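Local coordinates for cysteine desulfurase (Stenotrophomonas maltophilia, PDB 6WCI), which probably removes sulfur from L-cysteine to give L-alanine, using pyridoxal 5'-phosphate, and hands the sulfur on to a carrier, at residues V121-S124 with W125-R129; V148-Q151 with L152-Q155; A258-E261 with H262-A265; S112-T115 with F116-L120; A180-P183 with E184-L187. All coordinates share one frame; numbering follows the deposited sequence.

Contact 1: residues V121-S124 with W125-R129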
loop_
_atom_site.group_PDB
_atom_site.type_symbol
_atom_site.label_atom_id
_atom_site.label_comp_id
_atom_site.label_asym_id
_atom_site.label_seq_id
_atom_site.Cartn_x
_atom_site.Cartn_y
_atom_site.Cartn_z
ATOM N N VAL B 121 -8.234 -12.696 -1.297
ATOM C CA VAL B 121 -9.115 -13.821 -1.603
ATOM C C VAL B 121 -8.321 -15.122 -1.626
ATOM O O VAL B 121 -8.733 -16.130 -1.044
ATOM C CB VAL B 121 -9.853 -13.588 -2.936
ATOM C CG1 VAL B 121 -10.846 -14.721 -3.191
ATOM C CG2 VAL B 121 -10.555 -12.228 -2.935
ATOM N N ALA B 122 -7.174 -15.123 -2.317
ATOM C CA ALA B 122 -6.395 -16.351 -2.458
ATOM C C ALA B 122 -5.955 -16.890 -1.106
ATOM O O ALA B 122 -6.064 -18.092 -0.842
ATOM C CB ALA B 122 -5.176 -16.100 -3.345
ATOM N N TYR B 123 -5.461 -16.014 -0.230
ATOM C CA TYR B 123 -4.898 -16.468 1.039
ATOM C C TYR B 123 -5.964 -16.755 2.089
ATOM O O TYR B 123 -5.814 -17.698 2.876
ATOM C CB TYR B 123 -3.914 -15.434 1.575
ATOM C CG TYR B 123 -2.490 -15.586 1.066
ATOM C CD1 TYR B 123 -2.095 -15.024 -0.146
ATOM C CD2 TYR B 123 -1.534 -16.268 1.816
ATOM C CE1 TYR B 123 -0.790 -15.149 -0.604
ATOM C CE2 TYR B 123 -0.228 -16.401 1.364
ATOM C CZ TYR B 123 0.142 -15.836 0.158
ATOM O OH TYR B 123 1.446 -15.968 -0.285
ATOM N N SER B 124 -7.028 -15.954 2.149
ATOM C CA SER B 124 -7.981 -16.107 3.246
ATOM C C SER B 124 -9.271 -16.829 2.864
ATOM O O SER B 124 -9.964 -17.332 3.759
ATOM C CB SER B 124 -8.322 -14.742 3.860
ATOM O OG SER B 124 -7.236 -14.268 4.641
ATOM N N TRP B 125 -9.610 -16.914 1.577
ATOM C CA TRP B 125 -10.727 -17.753 1.156
ATOM C C TRP B 125 -10.255 -19.116 0.657
ATOM O O TRP B 125 -10.636 -20.150 1.219
ATOM C CB TRP B 125 -11.572 -17.078 0.065
ATOM C CG TRP B 125 -12.639 -18.009 -0.421
ATOM C CD1 TRP B 125 -12.561 -18.884 -1.473
ATOM C CD2 TRP B 125 -13.929 -18.197 0.161
ATOM N NE1 TRP B 125 -13.728 -19.599 -1.581
ATOM C CE2 TRP B 125 -14.588 -19.191 -0.596
ATOM C CE3 TRP B 125 -14.597 -17.614 1.241
ATOM C CZ2 TRP B 125 -15.880 -19.613 -0.308
ATOM C CZ3 TRP B 125 -15.883 -18.039 1.531
ATOM C CH2 TRP B 125 -16.511 -19.029 0.759
ATOM N N ALA B 126 -9.417 -19.135 -0.384
ATOM C CA ALA B 126 -9.092 -20.381 -1.077
ATOM C C ALA B 126 -8.087 -21.220 -0.294
ATOM O O ALA B 126 -8.279 -22.427 -0.130
ATOM C CB ALA B 126 -8.557 -20.083 -2.483
ATOM N N LEU B 127 -7.010 -20.603 0.196
ATOM C CA LEU B 127 -5.976 -21.375 0.885
ATOM C C LEU B 127 -6.521 -22.221 2.029
ATOM O O LEU B 127 -6.188 -23.415 2.086
ATOM C CB LEU B 127 -4.862 -20.433 1.354
ATOM C CG LEU B 127 -3.427 -20.935 1.209
ATOM C CD1 LEU B 127 -3.232 -21.608 -0.138
ATOM C CD2 LEU B 127 -2.462 -19.762 1.362
ATOM N N PRO B 128 -7.371 -21.713 2.931
ATOM C CA PRO B 128 -7.906 -22.588 3.983
ATOM C C PRO B 128 -8.990 -23.549 3.519
ATOM O O PRO B 128 -9.370 -24.429 4.304
ATOM C CB PRO B 128 -8.470 -21.592 5.020
ATOM C CG PRO B 128 -7.860 -20.242 4.660
ATOM C CD PRO B 128 -7.750 -20.308 3.172
ATOM N N ARG B 129 -9.488 -23.437 2.284
ATOM C CA ARG B 129 -10.641 -24.231 1.856
ATOM C C ARG B 129 -10.338 -25.274 0.792
ATOM O O ARG B 129 -10.904 -26.375 0.840
ATOM C CB ARG B 129 -11.756 -23.306 1.349
ATOM C CG ARG B 129 -12.411 -22.497 2.464
ATOM C CD ARG B 129 -13.326 -21.405 1.920
ATOM N NE ARG B 129 -13.815 -20.524 2.980
ATOM C CZ ARG B 129 -15.035 -20.600 3.503
ATOM N NH1 ARG B 129 -15.897 -21.509 3.056
ATOM N NH2 ARG B 129 -15.399 -19.763 4.464
HETATM O O HOH W 1 -11.916 -19.146 4.233
#

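Contact 2: residues V148-Q151 with L152-Q155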
loop_
_atom_site.group_PDB
_atom_site.type_symbol
_atom_site.label_atom_id
_atom_site.label_comp_id
_atom_site.label_asym_id
_atom_site.label_seq_id
_atom_site.Cartn_x
_atom_site.Cartn_y
_atom_site.Cartn_z
ATOM N N VAL B 148 -1.677 -15.564 -11.040
ATOM C CA VAL B 148 -0.587 -15.990 -10.157
ATOM C C VAL B 148 -1.052 -16.302 -8.741
ATOM O O VAL B 148 -0.599 -17.311 -8.180
ATOM C CB VAL B 148 0.550 -14.965 -10.195
ATOM C CG1 VAL B 148 1.735 -15.448 -9.395
ATOM C CG2 VAL B 148 0.937 -14.683 -11.648
ATOM N N PRO B 149 -1.920 -15.507 -8.094
ATOM C CA PRO B 149 -2.400 -15.930 -6.769
ATOM C C PRO B 149 -2.985 -17.327 -6.782
ATOM O O PRO B 149 -2.743 -18.100 -5.847
ATOM C CB PRO B 149 -3.450 -14.868 -6.419
ATOM C CG PRO B 149 -3.001 -13.656 -7.179
ATOM C CD PRO B 149 -2.515 -14.218 -8.489
ATOM N N TRP B 150 -3.708 -17.695 -7.845
ATOM C CA TRP B 150 -4.317 -19.019 -7.852
ATOM C C TRP B 150 -3.272 -20.102 -8.098
ATOM O O TRP B 150 -3.428 -21.231 -7.620
ATOM C CB TRP B 150 -5.445 -19.064 -8.883
ATOM C CG TRP B 150 -6.337 -17.868 -8.755
ATOM C CD1 TRP B 150 -6.491 -16.854 -9.663
ATOM C CD2 TRP B 150 -7.155 -17.525 -7.624
ATOM N NE1 TRP B 150 -7.369 -15.911 -9.175
ATOM C CE2 TRP B 150 -7.790 -16.297 -7.927
ATOM C CE3 TRP B 150 -7.414 -18.139 -6.386
ATOM C CZ2 TRP B 150 -8.673 -15.676 -7.049
ATOM C CZ3 TRP B 150 -8.293 -17.523 -5.513
ATOM C CH2 TRP B 150 -8.907 -16.291 -5.846
ATOM N N GLN B 151 -2.179 -19.761 -8.782
ATOM C CA GLN B 151 -1.071 -20.697 -8.930
ATOM C C GLN B 151 -0.347 -20.927 -7.610
ATOM O O GLN B 151 0.150 -22.031 -7.355
ATOM C CB GLN B 151 -0.102 -20.184 -9.991
ATOM C CG GLN B 151 -0.674 -20.304 -11.404
ATOM C CD GLN B 151 0.259 -19.760 -12.451
ATOM O OE1 GLN B 151 0.860 -18.701 -12.267
ATOM N NE2 GLN B 151 0.385 -20.476 -13.565
ATOM N N LEU B 152 -0.264 -19.901 -6.762
ATOM C CA LEU B 152 0.279 -20.120 -5.429
ATOM C C LEU B 152 -0.643 -21.020 -4.605
ATOM O O LEU B 152 -0.170 -21.860 -3.833
ATOM C CB LEU B 152 0.517 -18.768 -4.738
ATOM C CG LEU B 152 1.533 -17.849 -5.426
ATOM C CD1 LEU B 152 1.632 -16.464 -4.728
ATOM C CD2 LEU B 152 2.901 -18.511 -5.504
ATOM N N VAL B 153 -1.961 -20.863 -4.758
ATOM C CA VAL B 153 -2.914 -21.691 -4.016
ATOM C C VAL B 153 -2.807 -23.155 -4.443
ATOM O O VAL B 153 -2.788 -24.070 -3.605
ATOM C CB VAL B 153 -4.345 -21.153 -4.215
ATOM C CG1 VAL B 153 -5.385 -22.214 -3.819
ATOM C CG2 VAL B 153 -4.556 -19.844 -3.455
ATOM N N ALA B 154 -2.758 -23.398 -5.754
ATOM C CA ALA B 154 -2.577 -24.755 -6.252
ATOM C C ALA B 154 -1.265 -25.350 -5.751
ATOM O O ALA B 154 -1.199 -26.538 -5.410
ATOM C CB ALA B 154 -2.618 -24.752 -7.778
ATOM N N GLN B 155 -0.215 -24.526 -5.682
ATOM C CA GLN B 155 1.094 -24.995 -5.235
ATOM C C GLN B 155 1.069 -25.463 -3.783
ATOM O O GLN B 155 1.883 -26.311 -3.393
ATOM C CB GLN B 155 2.130 -23.878 -5.396
ATOM C CG GLN B 155 3.553 -24.272 -5.028
ATOM C CD GLN B 155 4.170 -25.174 -6.064
ATOM O OE1 GLN B 155 4.654 -24.707 -7.092
ATOM N NE2 GLN B 155 4.149 -26.479 -5.808
#

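Contact 3: residues A258-E261 with H262-A265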
loop_
_atom_site.group_PDB
_atom_site.type_symbol
_atom_site.label_atom_id
_atom_site.label_comp_id
_atom_site.label_asym_id
_atom_site.label_seq_id
_atom_site.Cartn_x
_atom_site.Cartn_y
_atom_site.Cartn_z
ATOM N N ALA B 258 -16.811 -7.779 -1.175
ATOM C CA ALA B 258 -17.170 -9.179 -0.999
ATOM C C ALA B 258 -18.535 -9.266 -0.342
ATOM O O ALA B 258 -18.947 -8.361 0.387
ATOM C CB ALA B 258 -16.138 -9.934 -0.145
ATOM N N ARG B 259 -19.231 -10.372 -0.597
ATOM C CA ARG B 259 -20.426 -10.669 0.173
ATOM C C ARG B 259 -20.083 -10.719 1.658
ATOM O O ARG B 259 -19.001 -11.169 2.044
ATOM C CB ARG B 259 -21.032 -11.993 -0.283
ATOM C CG ARG B 259 -21.320 -12.015 -1.777
ATOM C CD ARG B 259 -21.745 -13.383 -2.201
ATOM N NE ARG B 259 -22.853 -13.861 -1.389
ATOM C CZ ARG B 259 -24.130 -13.688 -1.708
ATOM N NH1 ARG B 259 -24.452 -13.037 -2.821
ATOM N NH2 ARG B 259 -25.087 -14.166 -0.917
ATOM N N ARG B 260 -21.013 -10.236 2.489
ATOM C CA ARG B 260 -20.761 -10.151 3.926
ATOM C C ARG B 260 -20.480 -11.523 4.528
ATOM O O ARG B 260 -19.636 -11.653 5.427
ATOM C CB ARG B 260 -21.956 -9.507 4.634
ATOM C CG ARG B 260 -21.740 -9.301 6.138
ATOM C CD ARG B 260 -20.784 -8.154 6.334
ATOM N NE ARG B 260 -20.243 -8.043 7.683
ATOM C CZ ARG B 260 -19.342 -7.131 8.022
ATOM N NH1 ARG B 260 -18.906 -6.272 7.102
ATOM N NH2 ARG B 260 -18.875 -7.079 9.260
ATOM N N GLU B 261 -21.184 -12.558 4.053
ATOM C CA GLU B 261 -20.996 -13.903 4.599
ATOM C C GLU B 261 -19.560 -14.388 4.431
ATOM O O GLU B 261 -19.050 -15.121 5.284
ATOM C CB GLU B 261 -21.962 -14.891 3.935
ATOM C CG GLU B 261 -21.703 -15.090 2.452
ATOM C CD GLU B 261 -22.534 -16.198 1.833
ATOM O OE1 GLU B 261 -22.858 -17.175 2.539
ATOM O OE2 GLU B 261 -22.856 -16.085 0.631
ATOM N N HIS B 262 -18.892 -13.991 3.345
ATOM C CA HIS B 262 -17.504 -14.396 3.152
ATOM C C HIS B 262 -16.575 -13.617 4.068
ATOM O O HIS B 262 -15.662 -14.194 4.671
ATOM C CB HIS B 262 -17.097 -14.207 1.690
ATOM C CG HIS B 262 -17.902 -15.034 0.736
ATOM N ND1 HIS B 262 -18.474 -16.233 1.096
ATOM C CD2 HIS B 262 -18.244 -14.827 -0.559
ATOM C CE1 HIS B 262 -19.130 -16.734 0.062
ATOM N NE2 HIS B 262 -19.005 -15.900 -0.954
ATOM N N LEU B 263 -16.780 -12.306 4.182
ATOM C CA LEU B 263 -15.890 -11.519 5.026
ATOM C C LEU B 263 -15.948 -11.995 6.473
ATOM O O LEU B 263 -14.934 -11.984 7.182
ATOM C CB LEU B 263 -16.241 -10.036 4.935
ATOM C CG LEU B 263 -15.965 -9.308 3.617
ATOM C CD1 LEU B 263 -16.666 -7.963 3.625
ATOM C CD2 LEU B 263 -14.468 -9.132 3.398
ATOM N N ASP B 264 -17.121 -12.430 6.930
ATOM C CA ASP B 264 -17.214 -12.895 8.312
ATOM C C ASP B 264 -16.532 -14.249 8.491
ATOM O O ASP B 264 -15.852 -14.473 9.498
ATOM C CB ASP B 264 -18.676 -12.953 8.758
ATOM C CG ASP B 264 -19.305 -11.572 8.894
ATOM O OD1 ASP B 264 -18.557 -10.575 8.987
ATOM O OD2 ASP B 264 -20.549 -11.486 8.920
ATOM N N ALA B 265 -16.685 -15.159 7.522
ATOM C CA ALA B 265 -16.129 -16.500 7.662
ATOM C C ALA B 265 -14.623 -16.551 7.414
ATOM O O ALA B 265 -13.951 -17.436 7.950
ATOM C CB ALA B 265 -16.842 -17.465 6.710
HETATM O O HOH W 2 -18.475 -17.701 3.333
#

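Contact 4: residues S112-T115 with F116-L120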
loop_
_atom_site.group_PDB
_atom_site.type_symbol
_atom_site.label_atom_id
_atom_site.label_comp_id
_atom_site.label_asym_id
_atom_site.label_seq_id
_atom_site.Cartn_x
_atom_site.Cartn_y
_atom_site.Cartn_z
ATOM N N SER B 112 -4.012 -1.852 -1.410
ATOM C CA SER B 112 -3.042 -1.121 -2.216
ATOM C C SER B 112 -3.231 -1.299 -3.719
ATOM O O SER B 112 -2.426 -0.764 -4.485
ATOM C CB SER B 112 -1.618 -1.533 -1.833
ATOM O OG SER B 112 -1.422 -2.912 -2.059
ATOM N N GLY B 113 -4.259 -2.015 -4.146
ATOM C CA GLY B 113 -4.525 -2.238 -5.557
ATOM C C GLY B 113 -5.292 -3.528 -5.770
ATOM O O GLY B 113 -5.559 -4.293 -4.841
ATOM N N THR B 114 -5.658 -3.760 -7.031
ATOM C CA THR B 114 -6.326 -5.008 -7.391
ATOM C C THR B 114 -5.495 -6.209 -6.977
ATOM O O THR B 114 -6.032 -7.203 -6.468
ATOM C CB THR B 114 -6.583 -5.050 -8.897
ATOM O OG1 THR B 114 -7.743 -4.271 -9.209
ATOM C CG2 THR B 114 -6.785 -6.493 -9.381
ATOM N N THR B 115 -4.183 -6.136 -7.204
ATOM C CA THR B 115 -3.315 -7.275 -6.935
ATOM C C THR B 115 -3.456 -7.733 -5.488
ATOM O O THR B 115 -3.647 -8.924 -5.215
ATOM C CB THR B 115 -1.869 -6.897 -7.250
ATOM O OG1 THR B 115 -1.775 -6.461 -8.608
ATOM C CG2 THR B 115 -0.959 -8.093 -7.035
ATOM N N PHE B 116 -3.400 -6.787 -4.543
ATOM C CA PHE B 116 -3.590 -7.148 -3.142
ATOM C C PHE B 116 -4.992 -7.690 -2.899
ATOM O O PHE B 116 -5.166 -8.684 -2.180
ATOM C CB PHE B 116 -3.322 -5.946 -2.231
ATOM C CG PHE B 116 -3.295 -6.299 -0.762
ATOM C CD1 PHE B 116 -4.462 -6.589 -0.078
ATOM C CD2 PHE B 116 -2.097 -6.353 -0.073
ATOM C CE1 PHE B 116 -4.437 -6.938 1.260
ATOM C CE2 PHE B 116 -2.066 -6.687 1.271
ATOM C CZ PHE B 116 -3.235 -6.983 1.938
ATOM N N ALA B 117 -6.006 -7.025 -3.454
ATOM C CA ALA B 117 -7.386 -7.487 -3.309
ATOM C C ALA B 117 -7.541 -8.963 -3.679
ATOM O O ALA B 117 -8.181 -9.731 -2.953
ATOM C CB ALA B 117 -8.314 -6.627 -4.173
ATOM N N ILE B 118 -6.980 -9.378 -4.821
ATOM C CA ILE B 118 -7.151 -10.766 -5.248
ATOM C C ILE B 118 -6.360 -11.706 -4.343
ATOM O O ILE B 118 -6.842 -12.778 -3.967
ATOM C CB ILE B 118 -6.771 -10.932 -6.735
ATOM C CG1 ILE B 118 -7.765 -10.183 -7.629
ATOM C CG2 ILE B 118 -6.749 -12.409 -7.136
ATOM C CD1 ILE B 118 -7.454 -10.281 -9.138
ATOM N N ASN B 119 -5.151 -11.307 -3.948
ATOM C CA ASN B 119 -4.338 -12.151 -3.071
ATOM C C ASN B 119 -5.011 -12.370 -1.720
ATOM O O ASN B 119 -4.851 -13.433 -1.102
ATOM C CB ASN B 119 -2.954 -11.522 -2.888
ATOM C CG ASN B 119 -2.002 -11.865 -4.011
ATOM O OD1 ASN B 119 -1.325 -12.900 -3.975
ATOM N ND2 ASN B 119 -1.920 -10.986 -5.011
ATOM N N LEU B 120 -5.742 -11.367 -1.225
ATOM C CA LEU B 120 -6.505 -11.558 0.004
ATOM C C LEU B 120 -7.529 -12.677 -0.162
ATOM O O LEU B 120 -7.693 -13.519 0.728
ATOM C CB LEU B 120 -7.190 -10.252 0.408
ATOM C CG LEU B 120 -8.207 -10.260 1.553
ATOM C CD1 LEU B 120 -7.676 -10.993 2.774
ATOM C CD2 LEU B 120 -8.582 -8.831 1.947
HETATM O O HOH W 3 -1.748 -4.263 -4.635
#

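Contact 5: residues A180-P183 with E184-L187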
loop_
_atom_site.group_PDB
_atom_site.type_symbol
_atom_site.label_atom_id
_atom_site.label_comp_id
_atom_site.label_asym_id
_atom_site.label_seq_id
_atom_site.Cartn_x
_atom_site.Cartn_y
_atom_site.Cartn_z
ATOM N N ALA B 180 -17.113 -26.386 -18.900
ATOM C CA ALA B 180 -15.969 -26.433 -17.998
ATOM C C ALA B 180 -16.361 -26.340 -16.530
ATOM O O ALA B 180 -15.543 -26.680 -15.667
ATOM C CB ALA B 180 -14.991 -25.299 -18.320
ATOM N N MET B 181 -17.578 -25.888 -16.228
ATOM C CA MET B 181 -18.017 -25.679 -14.846
ATOM C C MET B 181 -18.652 -26.960 -14.293
ATOM O O MET B 181 -19.863 -27.062 -14.080
ATOM C CB MET B 181 -18.978 -24.497 -14.769
ATOM C CG MET B 181 -18.339 -23.155 -14.995
ATOM S SD MET B 181 -19.492 -21.805 -14.659
ATOM C CE MET B 181 -20.773 -22.180 -15.837
ATOM N N THR B 182 -17.796 -27.946 -14.049
ATOM C CA THR B 182 -18.200 -29.238 -13.506
ATOM C C THR B 182 -18.201 -29.189 -11.987
ATOM O O THR B 182 -17.702 -28.239 -11.389
ATOM C CB THR B 182 -17.256 -30.322 -14.022
ATOM O OG1 THR B 182 -15.904 -29.937 -13.737
ATOM C CG2 THR B 182 -17.441 -30.514 -15.528
ATOM N N PRO B 183 -18.763 -30.204 -11.316
ATOM C CA PRO B 183 -18.857 -30.138 -9.847
ATOM C C PRO B 183 -17.528 -29.990 -9.124
ATOM O O PRO B 183 -17.524 -29.496 -7.987
ATOM C CB PRO B 183 -19.545 -31.459 -9.480
ATOM C CG PRO B 183 -20.381 -31.756 -10.668
ATOM C CD PRO B 183 -19.580 -31.310 -11.856
ATOM N N GLU B 184 -16.407 -30.402 -9.717
ATOM C CA GLU B 184 -15.133 -30.280 -9.016
ATOM C C GLU B 184 -14.580 -28.862 -9.029
ATOM O O GLU B 184 -13.622 -28.571 -8.295
ATOM C CB GLU B 184 -14.108 -31.249 -9.607
ATOM C CG GLU B 184 -13.879 -31.092 -11.088
ATOM C CD GLU B 184 -14.783 -31.980 -11.923
ATOM O OE1 GLU B 184 -15.727 -32.590 -11.370
ATOM O OE2 GLU B 184 -14.538 -32.060 -13.141
ATOM N N VAL B 185 -15.164 -27.972 -9.824
ATOM C CA VAL B 185 -14.736 -26.583 -9.867
ATOM C C VAL B 185 -15.317 -25.858 -8.662
ATOM O O VAL B 185 -16.535 -25.858 -8.452
ATOM C CB VAL B 185 -15.180 -25.904 -11.171
ATOM C CG1 VAL B 185 -14.646 -24.506 -11.207
ATOM C CG2 VAL B 185 -14.720 -26.705 -12.387
ATOM N N LYS B 186 -14.449 -25.216 -7.879
ATOM C CA LYS B 186 -14.894 -24.478 -6.710
ATOM C C LYS B 186 -14.744 -22.969 -6.839
ATOM O O LYS B 186 -15.338 -22.241 -6.029
ATOM C CB LYS B 186 -14.139 -24.966 -5.462
ATOM C CG LYS B 186 -14.197 -26.476 -5.242
ATOM C CD LYS B 186 -15.633 -26.951 -5.088
ATOM C CE LYS B 186 -15.694 -28.449 -4.873
ATOM N NZ LYS B 186 -17.087 -28.983 -5.011
ATOM N N LEU B 187 -13.980 -22.477 -7.820
ATOM C CA LEU B 187 -13.726 -21.047 -7.952
ATOM C C LEU B 187 -13.468 -20.690 -9.414
ATOM O O LEU B 187 -12.842 -21.460 -10.153
ATOM C CB LEU B 187 -12.529 -20.600 -7.084
ATOM C CG LEU B 187 -12.293 -19.090 -6.924
ATOM C CD1 LEU B 187 -11.789 -18.731 -5.501
ATOM C CD2 LEU B 187 -11.344 -18.500 -7.973
HETATM O O HOH W 4 -18.326 -27.235 -7.056
#

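Contact 1: residues V121-S124 with W125-R129
Val121 starts the last turns of helix 114-126 with a carbonyl oxygen that takes two backbone N-H groups. Trp125 N lies 2.9 Å from Val121 O, and Ala126 N lies 3.2 Å from the same oxygen. The second is an i+5 bond and marks a wider, pi-type turn. Val121 CG1, one arm of the branched side chain, also touches Trp125 CB, the base of the indole side chain, at 4.1 Å. Ala122 repeats the wide spacing: Leu127 N reaches Ala122 O at 2.9 Å. Its methyl is small enough to pack closely against Pro149 and Val153 of helix 148-157. Tyr123 lies alongside Leu127, both side chains pointing the same way, and ring atom Tyr123 CD2 meets Leu127 CD2 at 3.6 Å. The hydroxyl of Tyr123 goes elsewhere, bonding Arg156 and the carbonyl of Phe269 of the second subunit. At Ser124 the carbonyl oxygen receives a water, 2.7 Å from Ser124 O, which in turn accepts from Arg129 NE. That link lies at the edge of the guanidinium group, while its face rests on the indole, with Trp125 CZ3 3.3 Å above its plane. Trp125 can meet it because its CG stands anti to the backbone N (chi1 175°). Pro128 lacks an N-H, and its CD merely touches the Tyr123 carbonyl. The chemistry thus implies a helix end that widens before a proline, its carbonyls served by i+5 donors and water, and an arginine stacked by its face on the indole and bonded at its edge to that water.

Contact 2: residues V148-Q151 with L152-Q155
Leu152 N bonds Val148 O at 3.0 Å and opens a run of i to i+4 bonds through the first turns of helix 148-157. The next are Val153 to Pro149, then Ala154 to Trp150 with Ala154 N 2.9 Å from Trp150 O, and last Gln155 to Gln151. Proline suits the first turn, where its missing N-H costs no helical bond. Among the side chains, Leu152 turns its CG beside its own backbone N (chi1 -62°), which lays CG 3.5 Å from Val148 O. Val153 CG2 similarly rests 3.5 Å from Pro149 O and approaches Trp150 CE3 obliquely at 4.4 Å. The broad indole packs towards strands 135-139 and 185-191, and its NE1 bonds Asn146. Gln151 is extended beyond CG, and its amide bonds Thr284 and Ser280 of the second subunit. The helix, part of a beta-alpha-beta unit, therefore has distinct sides: apolar atoms of Trp150 and Val153 face the sheet, while the Gln151 amide, using both its oxygen and its nitrogen, ties the helix to the partner chain.

Contact 3: residues A258-E261 with H262-A265
The imidazole of His262 carries the Glu261 side chain over one face: Glu261 CG stands 4.0 Å from the centroid of the His262 ring in a CH-pi contact, offset toward the rim. Carboxylate and ring are almost exactly parallel, 1° apart, and stacked. At the ring's edge a water lies in plane, 2.7 Å from His262 ND1. Arg259 CD comes within 3.9 Å of His262 NE2, the nitrogen that bonds Asp238. Trp125 meets the ring edge-to-face, and Phe239 meets it with planes about 20° apart. Glu261 reaches its place because CG sits between its own backbone N and carbonyl carbon (chi1 65°), a crowded position that brings the chain over the imidazole of the next residue. There it also meets Arg259: Arg259 NE lies 3.0 Å from Glu261 OE2 in a salt bridge that uses the anti lone pair. A second salt bridge, Arg260 NE to Asp264 OD1 at 3.3 Å, joins groups nearly perpendicular in plane. The small Ala258 methyl, at the end of strand 254-258, packs 3.8 Å from Leu263 CG. Arg259 is the N-cap, and Leu263 N bonds its carbonyl. Long, charged chains suit this short helix 260-265, where aliphatic stems can pack while charged ends pair. Each ion pair probably offsets its own charges; Asp238 and the Glu261 carboxylate would tend to favour a protonated His262, while nearby Arg259 would oppose it.

Contact 4: residues S112-T115 with F116-L120
Thr115 O is gripped twice by Asn119. The backbone Asn119 N donates to Thr115 O at 3.1 Å, while the side-chain Asn119 ND2 comes closer, 2.7 Å from Thr115 O, along a nearly straight N-H (168°). The two donors arrive from opposite faces of the carbonyl plane. The oxygen lies in the plane of the amide, so the side-chain N-H points straight at it although it approaches from well above the carbonyl plane. With CG beside the backbone N (chi1 -84°), the asparagine folds back along its helix, and the other end of the amide, OD1, bonds Gly271 of the second subunit. Here helix 114-126 begins soon after strand 108-111, with Gly113 as N-cap: Ala117 N bonds Gly113 O at 3.1 Å. The backbone conformation of Gly113 would bring a side chain against the preceding carbonyl. The start of this helix faces the cofactor, for Thr115 OG1 bonds OP3 of the pyridoxal phosphate carried on the modified lysine at position 246, and the helix N-terminus probably helps to balance the phosphate charge. Thr114 OG1 bonds Ser222, while its methyl lies alongside Ile118, Thr114 CG2 to Ile118 CD1 being 3.9 Å. A water, 3.0 Å from Phe116 N, takes that first-turn N-H and also meets the Ser112 hydroxyl. Ser112 OG touches Phe116 CB at 3.6 Å, and the phenyl group packs against Cys111 and the Leu270 residues of both subunits.

Contact 5: residues A180-P183 with E184-L187
Thr182 and Glu184 cross obliquely, hydroxyl over carboxylate: Thr182 OG1 donates to Glu184 OE2 at 2.6 Å, and comes from above the carboxylate plane, 84° out of it. Two torsions bring the pair together. A chi1 of 56° tucks Glu184 CG over the residue's own backbone, and the chain then bends at chi2, so the carboxylate doubles back towards the residue two before it. A threonine and a glutamate suit the place, one offering a short hydroxyl, the other a chain long enough to return. Arg162 also bonds the threonine hydroxyl, and lies at long, weak ion-pair range from the carboxylate. The backbone here makes a type I beta turn from Thr182 to Val185, closed by Val185 N to Thr182 O at 3.0 Å. Proline fits its second position, where the ring matches the required backbone angle and no N-H is needed. Lys186 bends at chi2 so that its ammonium returns to the backbone: Lys186 NZ lies 3.1 Å from Pro183 O, nearly in line with that C=O. A water accepts from the same ammonium. Val185 lays CG2 3.4 Å from Ala180 O, its branched side chain touching that carbonyl while packing on strand 135-139. The turn links helix 174-180 to strand 185-191 of the large mixed sheet. Chemically, side chains of the turn and of the early strand close back on the turn itself: a carboxylate accepts the threonine's hydrogen bond, and an ammonium supplies a proline carbonyl with a donor.

How the contacts relate
Along the chain the order is contact 4, contact 1, contact 2, contact 5 and contact 3. Contacts 4 and 1 are successive parts of helix 114-126, their centres about 13 Å apart, so one helix runs from the cofactor phosphate to a widened end near the surface. Contact 2, on helix 148-157, packs beside both, with centres about 10 Å from contact 1 and 14 Å from contact 4. Contact 5 leads into strand 185-191, and Leu187 CD1 reaches Trp150 CZ3 (3.7 Å). Contact 3 follows strand 254-258 of the same seven-stranded sheet and meets contact 1 through Trp125 and His262. Contacts 1, 2 and 4 all touch the second subunit: helix 114-126 joins cofactor site to dimer interface, which helix 148-157 shares.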